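Local structure of rhodopsin (Todarodes pacificus, 2Z73) at residues A[188-193]-A[275-280]; A[203-208]-A[280-285]. The protein captures light through its bound retinal and, on 11-cis to all-trans isomerization, activates G-protein signalling that leads to phospholipase C. All blocks are in the same frame, centred on the assembly; numbering follows the deposited sequence.

How the contacts relate
Both contacts lie at the extracellular end of the seven-helix bundle, their centres 6 Å apart, and both use helix 246-286, which contains the sixth transmembrane span. Contact 1 sets residues 188-193 of the second extracellular loop against residues 275-280; contact 2 takes the following turn, 280-285, to residues 203-208 of the fifth transmembrane helix. Val-280 belongs to both. Along the chain the loop and helix-five segments come first and the two on helix six follow, so the pairings cross. Gln-285 NE2 joins them by probable hydrogen bonds to Ser-192 O and Tyr-190 O. Phe-188 and Ala-278 in contact 1, Met-204 and Phe-205 in contact 2 line the retinal pocket, so helix 246-286 packs against two parts of its lining.

Contact 1 (A[188-193]-A[275-280]); sequences FDYISR and SPYAVV. With RET (retinal), chain D.
Tyr-190 and Tyr-277 reach each other across well-separated backbones: residues 188-193, the end of a short strand and the loop after it, approach helix 275-280 most nearly where the CA atoms of Tyr-190 and Val-280 lie 9.2 Å apart. The two phenol side chains cross at about a right angle. Tyr-277 OH comes to the edge of the Tyr-190 ring, near its plane, and sits 3.2 Å from Tyr-190 CE1, an oxygen against a ring carbon and so packing only; the polar ends are taken up by Glu-180, whose OE1 is hydrogen-bonded to both hydroxyls, and Tyr-277 OH is also bonded to Ser-187 OG. With CG anti to the backbone N (chi1 -179°), Tyr-277 throws its ring off the helix toward the loop. The same ring meets Phe-188 obliquely, Phe-188 CE2 lying 4.4 Å from Tyr-277 CE1. Tyr-190 CD1 stands 4.3 Å above the plane of one face of the Phe-188 ring, offset toward the rim. Phe-188 in turn presses on the chromophore, its CD2 3.6 Å from the C19 methyl of retinal. One residue on from Tyr-277, Ala-278 touches the ring of retinal, with CB 3.7 Å from C2. Helix six is kinked here, the backbone N of Pro-276 and Tyr-277 making no bond to the preceding turn. Asp-189 braces the turn of the loop: OD1 accepts hydrogen bonds from the backbone N of Ile-191, an Asx turn, and of Ser-192, an Asx motif, both from the same face of the carboxylate plane, while Ser-192 OG bonds to OD2 at 2.7 Å. Packing and hydrogen bonding together probably hold both tyrosine rings, and the shared OE1 of Glu-180, from the same extracellular region, ties the loop to helix six beside retinal.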
loop_
_atom_site.group_PDB
_atom_site.type_symbol
_atom_site.label_atom_id
_atom_site.label_comp_id
_atom_site.label_asym_id
_atom_site.label_seq_id
_atom_site.Cartn_x
_atom_site.Cartn_y
_atom_site.Cartn_z
ATOM N N PHE A 188 -11.811 -12.563 -4.420
ATOM C CA PHE A 188 -11.588 -13.733 -5.264
ATOM C C PHE A 188 -12.112 -14.974 -4.557
ATOM O O PHE A 188 -12.439 -14.934 -3.372
ATOM C CB PHE A 188 -10.105 -13.885 -5.600
ATOM C CG PHE A 188 -9.211 -14.053 -4.402
ATOM C CD1 PHE A 188 -8.635 -15.290 -4.115
ATOM C CD2 PHE A 188 -8.923 -12.978 -3.577
ATOM C CE1 PHE A 188 -7.781 -15.455 -3.021
ATOM C CE2 PHE A 188 -8.072 -13.128 -2.481
ATOM C CZ PHE A 188 -7.501 -14.374 -2.204
ATOM N N ASP A 189 -12.207 -16.078 -5.283
ATOM C CA ASP A 189 -12.703 -17.329 -4.712
ATOM C C ASP A 189 -11.565 -18.164 -4.108
ATOM O O ASP A 189 -10.754 -18.749 -4.831
ATOM C CB ASP A 189 -13.428 -18.124 -5.798
ATOM C CG ASP A 189 -14.187 -19.303 -5.247
ATOM O OD1 ASP A 189 -14.173 -19.506 -4.016
ATOM O OD2 ASP A 189 -14.801 -20.025 -6.057
ATOM N N TYR A 190 -11.510 -18.201 -2.778
ATOM C CA TYR A 190 -10.478 -18.959 -2.066
ATOM C C TYR A 190 -11.072 -20.230 -1.473
ATOM O O TYR A 190 -10.413 -20.951 -0.729
ATOM C CB TYR A 190 -9.851 -18.104 -0.957
ATOM C CG TYR A 190 -10.856 -17.365 -0.093
ATOM C CD1 TYR A 190 -10.922 -15.970 -0.101
ATOM C CD2 TYR A 190 -11.751 -18.058 0.719
ATOM C CE1 TYR A 190 -11.853 -15.283 0.677
ATOM C CE2 TYR A 190 -12.688 -17.384 1.497
ATOM C CZ TYR A 190 -12.733 -15.992 1.471
ATOM O OH TYR A 190 -13.671 -15.319 2.223
ATOM N N ILE A 191 -12.324 -20.498 -1.818
ATOM C CA ILE A 191 -13.008 -21.685 -1.329
ATOM C C ILE A 191 -12.916 -22.841 -2.340
ATOM O O ILE A 191 -12.420 -23.919 -2.015
ATOM C CB ILE A 191 -14.474 -21.361 -1.029
ATOM C CG1 ILE A 191 -14.544 -20.323 0.099
ATOM C CG2 ILE A 191 -15.213 -22.617 -0.663
ATOM C CD1 ILE A 191 -15.951 -19.822 0.389
ATOM N N SER A 192 -13.391 -22.613 -3.560
ATOM C CA SER A 192 -13.333 -23.629 -4.606
ATOM C C SER A 192 -11.914 -24.173 -4.716
ATOM O O SER A 192 -10.954 -23.406 -4.745
ATOM C CB SER A 192 -13.753 -23.031 -5.948
ATOM O OG SER A 192 -15.134 -22.719 -5.944
ATOM N N ARG A 193 -11.786 -25.495 -4.796
ATOM C CA ARG A 193 -10.472 -26.124 -4.862
ATOM C C ARG A 193 -10.090 -26.818 -6.162
ATOM O O ARG A 193 -9.221 -27.694 -6.162
ATOM C CB ARG A 193 -10.324 -27.102 -3.709
ATOM C CG ARG A 193 -10.569 -26.464 -2.369
ATOM C CD ARG A 193 -10.153 -27.375 -1.252
ATOM N NE ARG A 193 -10.275 -26.736 0.053
ATOM C CZ ARG A 193 -9.909 -27.311 1.188
ATOM N NH1 ARG A 193 -10.048 -26.670 2.334
ATOM N NH2 ARG A 193 -9.396 -28.530 1.171
ATOM N N SER A 275 -1.625 -9.786 5.697
ATOM C CA SER A 275 -1.270 -11.145 6.088
ATOM C C SER A 275 -2.351 -11.920 6.825
ATOM O O SER A 275 -2.523 -13.109 6.585
ATOM C CB SER A 275 0.020 -11.136 6.892
ATOM O OG SER A 275 1.077 -10.627 6.091
ATOM N N PRO A 276 -3.095 -11.267 7.728
ATOM C CA PRO A 276 -4.137 -12.033 8.420
ATOM C C PRO A 276 -5.140 -12.639 7.424
ATOM O O PRO A 276 -5.293 -13.859 7.345
ATOM C CB PRO A 276 -4.779 -10.989 9.329
ATOM C CG PRO A 276 -3.636 -10.072 9.638
ATOM C CD PRO A 276 -2.956 -9.920 8.307
ATOM N N TYR A 277 -5.807 -11.769 6.660
ATOM C CA TYR A 277 -6.798 -12.171 5.664
ATOM C C TYR A 277 -6.199 -13.204 4.735
ATOM O O TYR A 277 -6.833 -14.212 4.415
ATOM C CB TYR A 277 -7.276 -10.952 4.860
ATOM C CG TYR A 277 -8.328 -11.243 3.804
ATOM C CD1 TYR A 277 -8.004 -11.265 2.444
ATOM C CD2 TYR A 277 -9.644 -11.526 4.175
ATOM C CE1 TYR A 277 -8.965 -11.563 1.479
ATOM C CE2 TYR A 277 -10.620 -11.827 3.222
ATOM C CZ TYR A 277 -10.277 -11.844 1.878
ATOM O OH TYR A 277 -11.262 -12.126 0.946
ATOM N N ALA A 278 -4.972 -12.959 4.303
ATOM C CA ALA A 278 -4.300 -13.890 3.408
ATOM C C ALA A 278 -4.326 -15.282 4.025
ATOM O O ALA A 278 -4.688 -16.259 3.368
ATOM C CB ALA A 278 -2.868 -13.449 3.174
ATOM N N VAL A 279 -3.954 -15.354 5.301
ATOM C CA VAL A 279 -3.912 -16.612 6.021
ATOM C C VAL A 279 -5.283 -17.280 6.039
ATOM O O VAL A 279 -5.412 -18.443 5.654
ATOM C CB VAL A 279 -3.384 -16.399 7.470
ATOM C CG1 VAL A 279 -3.655 -17.618 8.336
ATOM C CG2 VAL A 279 -1.877 -16.147 7.430
ATOM N N VAL A 280 -6.308 -16.551 6.472
ATOM C CA VAL A 280 -7.647 -17.112 6.517
ATOM C C VAL A 280 -8.054 -17.647 5.157
ATOM O O VAL A 280 -8.807 -18.614 5.061
ATOM C CB VAL A 280 -8.692 -16.078 6.926
ATOM C CG1 VAL A 280 -10.090 -16.711 6.904
ATOM C CG2 VAL A 280 -8.360 -15.532 8.306
HETATM C C1 RET D . -3.341 -11.891 -1.134
HETATM C C2 RET D . -2.201 -11.827 -0.077
HETATM C C3 RET D . -1.979 -10.470 0.569
HETATM C C4 RET D . -1.835 -9.337 -0.461
HETATM C C5 RET D . -2.922 -9.370 -1.537
HETATM C C6 RET D . -3.618 -10.509 -1.855
HETATM C C7 RET D . -4.709 -10.527 -2.917
HETATM C C8 RET D . -5.973 -9.934 -2.774
HETATM C C9 RET D . -7.105 -9.790 -3.701
HETATM C C10 RET D . -8.136 -9.123 -3.168
HETATM C C11 RET D . -9.400 -8.706 -3.736
HETATM C C12 RET D . -10.413 -8.022 -3.122
HETATM C C13 RET D . -10.691 -7.571 -1.704
HETATM C C14 RET D . -11.791 -6.805 -1.434
HETATM C C15 RET D . -12.141 -6.342 -0.085
HETATM C C16 RET D . -3.010 -12.974 -2.160
HETATM C C17 RET D . -4.598 -12.410 -0.362
HETATM C C18 RET D . -3.085 -8.001 -2.144
HETATM C C19 RET D . -7.021 -10.330 -5.115
HETATM C C20 RET D . -9.687 -8.022 -0.619
#

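Contact 2 (A[203-208]-A[280-285]); sequences CMFILG and VALLAQ. With RET (retinal), chain D.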
loop_
_atom_site.group_PDB
_atom_site.type_symbol
_atom_site.label_atom_id
_atom_site.label_comp_id
_atom_site.label_asym_id
_atom_site.label_seq_id
_atom_site.Cartn_x
_atom_site.Cartn_y
_atom_site.Cartn_z
ATOM N N CYS A 203 -0.808 -18.362 -7.801
ATOM C CA CYS A 203 -0.179 -17.310 -8.584
ATOM C C CYS A 203 -0.307 -15.960 -7.878
ATOM O O CYS A 203 0.646 -15.172 -7.843
ATOM C CB CYS A 203 -0.821 -17.224 -9.966
ATOM S SG CYS A 203 -0.163 -18.387 -11.161
ATOM N N MET A 204 -1.493 -15.699 -7.330
ATOM C CA MET A 204 -1.739 -14.451 -6.630
ATOM C C MET A 204 -0.782 -14.314 -5.464
ATOM O O MET A 204 -0.055 -13.320 -5.355
ATOM C CB MET A 204 -3.180 -14.384 -6.120
ATOM C CG MET A 204 -4.179 -13.865 -7.147
ATOM S SD MET A 204 -5.822 -13.685 -6.478
ATOM C CE MET A 204 -6.679 -13.015 -7.887
ATOM N N PHE A 205 -0.779 -15.319 -4.595
ATOM C CA PHE A 205 0.084 -15.327 -3.426
ATOM C C PHE A 205 1.572 -15.265 -3.745
ATOM O O PHE A 205 2.313 -14.491 -3.150
ATOM C CB PHE A 205 -0.202 -16.575 -2.602
ATOM C CG PHE A 205 -1.331 -16.412 -1.633
ATOM C CD1 PHE A 205 -1.094 -15.949 -0.347
ATOM C CD2 PHE A 205 -2.629 -16.695 -2.005
ATOM C CE1 PHE A 205 -2.133 -15.771 0.551
ATOM C CE2 PHE A 205 -3.671 -16.520 -1.114
ATOM C CZ PHE A 205 -3.420 -16.055 0.171
ATOM N N ILE A 206 2.016 -16.084 -4.686
ATOM C CA ILE A 206 3.430 -16.115 -5.034
ATOM C C ILE A 206 3.867 -14.954 -5.928
ATOM O O ILE A 206 4.807 -14.235 -5.594
ATOM C CB ILE A 206 3.780 -17.474 -5.681
ATOM C CG1 ILE A 206 3.438 -18.590 -4.692
ATOM C CG2 ILE A 206 5.254 -17.542 -6.011
ATOM C CD1 ILE A 206 3.341 -19.967 -5.303
ATOM N N LEU A 207 3.185 -14.755 -7.052
ATOM C CA LEU A 207 3.557 -13.666 -7.954
ATOM C C LEU A 207 3.121 -12.289 -7.460
ATOM O O LEU A 207 3.894 -11.336 -7.476
ATOM C CB LEU A 207 2.989 -13.904 -9.353
ATOM C CG LEU A 207 3.608 -15.037 -10.179
ATOM C CD1 LEU A 207 5.127 -14.893 -10.185
ATOM C CD2 LEU A 207 3.199 -16.381 -9.602
ATOM N N GLY A 208 1.878 -12.185 -7.018
ATOM C CA GLY A 208 1.380 -10.911 -6.548
ATOM C C GLY A 208 1.885 -10.469 -5.191
ATOM O O GLY A 208 2.199 -9.296 -4.998
ATOM N N VAL A 280 -6.308 -16.551 6.472
ATOM C CA VAL A 280 -7.647 -17.112 6.517
ATOM C C VAL A 280 -8.054 -17.647 5.157
ATOM O O VAL A 280 -8.807 -18.614 5.061
ATOM C CB VAL A 280 -8.692 -16.078 6.926
ATOM C CG1 VAL A 280 -10.090 -16.711 6.904
ATOM C CG2 VAL A 280 -8.360 -15.532 8.306
ATOM N N ALA A 281 -7.568 -17.008 4.100
ATOM C CA ALA A 281 -7.902 -17.449 2.754
ATOM C C ALA A 281 -7.269 -18.810 2.520
ATOM O O ALA A 281 -7.930 -19.753 2.081
ATOM C CB ALA A 281 -7.386 -16.447 1.730
ATOM N N LEU A 282 -5.981 -18.904 2.826
ATOM C CA LEU A 282 -5.243 -20.147 2.647
ATOM C C LEU A 282 -5.856 -21.314 3.396
ATOM O O LEU A 282 -5.866 -22.432 2.892
ATOM C CB LEU A 282 -3.785 -19.954 3.065
ATOM C CG LEU A 282 -2.984 -19.206 2.004
ATOM C CD1 LEU A 282 -1.566 -18.971 2.489
ATOM C CD2 LEU A 282 -2.993 -20.002 0.704
ATOM N N LEU A 283 -6.362 -21.060 4.597
ATOM C CA LEU A 283 -6.992 -22.117 5.379
ATOM C C LEU A 283 -8.204 -22.626 4.615
ATOM O O LEU A 283 -8.444 -23.825 4.532
ATOM C CB LEU A 283 -7.444 -21.588 6.748
ATOM C CG LEU A 283 -6.436 -21.554 7.898
ATOM C CD1 LEU A 283 -5.126 -20.892 7.467
ATOM C CD2 LEU A 283 -7.058 -20.806 9.060
ATOM N N ALA A 284 -8.960 -21.697 4.042
ATOM C CA ALA A 284 -10.156 -22.047 3.295
ATOM C C ALA A 284 -9.827 -22.842 2.038
ATOM O O ALA A 284 -10.637 -23.645 1.574
ATOM C CB ALA A 284 -10.926 -20.784 2.930
ATOM N N GLN A 285 -8.639 -22.632 1.490
ATOM C CA GLN A 285 -8.251 -23.324 0.269
ATOM C C GLN A 285 -7.404 -24.568 0.518
ATOM O O GLN A 285 -7.302 -25.443 -0.356
ATOM C CB GLN A 285 -7.486 -22.356 -0.641
ATOM C CG GLN A 285 -6.891 -22.976 -1.901
ATOM C CD GLN A 285 -7.943 -23.398 -2.906
ATOM O OE1 GLN A 285 -7.623 -23.937 -3.963
ATOM N NE2 GLN A 285 -9.203 -23.151 -2.583
HETATM C C1 RET D . -3.341 -11.891 -1.134
HETATM C C2 RET D . -2.201 -11.827 -0.077
HETATM C C3 RET D . -1.979 -10.470 0.569
HETATM C C4 RET D . -1.835 -9.337 -0.461
HETATM C C5 RET D . -2.922 -9.370 -1.537
HETATM C C6 RET D . -3.618 -10.509 -1.855
HETATM C C7 RET D . -4.709 -10.527 -2.917
HETATM C C8 RET D . -5.973 -9.934 -2.774
HETATM C C9 RET D . -7.105 -9.790 -3.701
HETATM C C10 RET D . -8.136 -9.123 -3.168
HETATM C C11 RET D . -9.400 -8.706 -3.736
HETATM C C12 RET D . -10.413 -8.022 -3.122
HETATM C C13 RET D . -10.691 -7.571 -1.704
HETATM C C14 RET D . -11.791 -6.805 -1.434
HETATM C C15 RET D . -12.141 -6.342 -0.085
HETATM C C16 RET D . -3.010 -12.974 -2.160
HETATM C C17 RET D . -4.598 -12.410 -0.362
HETATM C C18 RET D . -3.085 -8.001 -2.144
HETATM C C19 RET D . -7.021 -10.330 -5.115
HETATM C C20 RET D . -9.687 -8.022 -0.619
#
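Phe-205 and Leu-282 come from opposite directions and meet at the aromatic ring, where Leu-282 lies over one face and the C16 methyl of retinal over the other. The methyl sits above the ring centre, with C16 3.7 Å from Phe-205 CD2. On the far face the branched end of Leu-282 does the touching: CG is 3.7 Å from Phe-205 CZ, and CD2 makes a CH-pi contact 4.1 Å from the ring centroid, 15° off its normal. Leu-282 CG stands anti to the carbonyl carbon (chi1 -77°), which swings the branch toward Phe-205. At the ring edge, near its plane, Ala-281 CB approaches CZ of Phe-205 at 4.3 Å. This is the packing of the fifth transmembrane helix on the sixth, in the seven-helix fold of rhodopsin-like receptors, at the cyclohexenyl end of the chromophore. The backbones keep well apart, the CA atoms of Phe-205 and Leu-282 being 9.4 Å from each other, and the Phe-205 ring and the Leu-282 branch together span the distance. Met-204, the residue before Phe-205, runs out extended to the polyene, putting SD 3.8 Å from retinal C19. Helix five widens into a pi-type turn at 204-208, just where these pocket residues leave it, and Phe-210 further along it packs against Phe-205. Toward the extracellular side, Arg-198, in the first turn of helix 195-224, forms a hydrogen bond through NH2 to Gln-285 O.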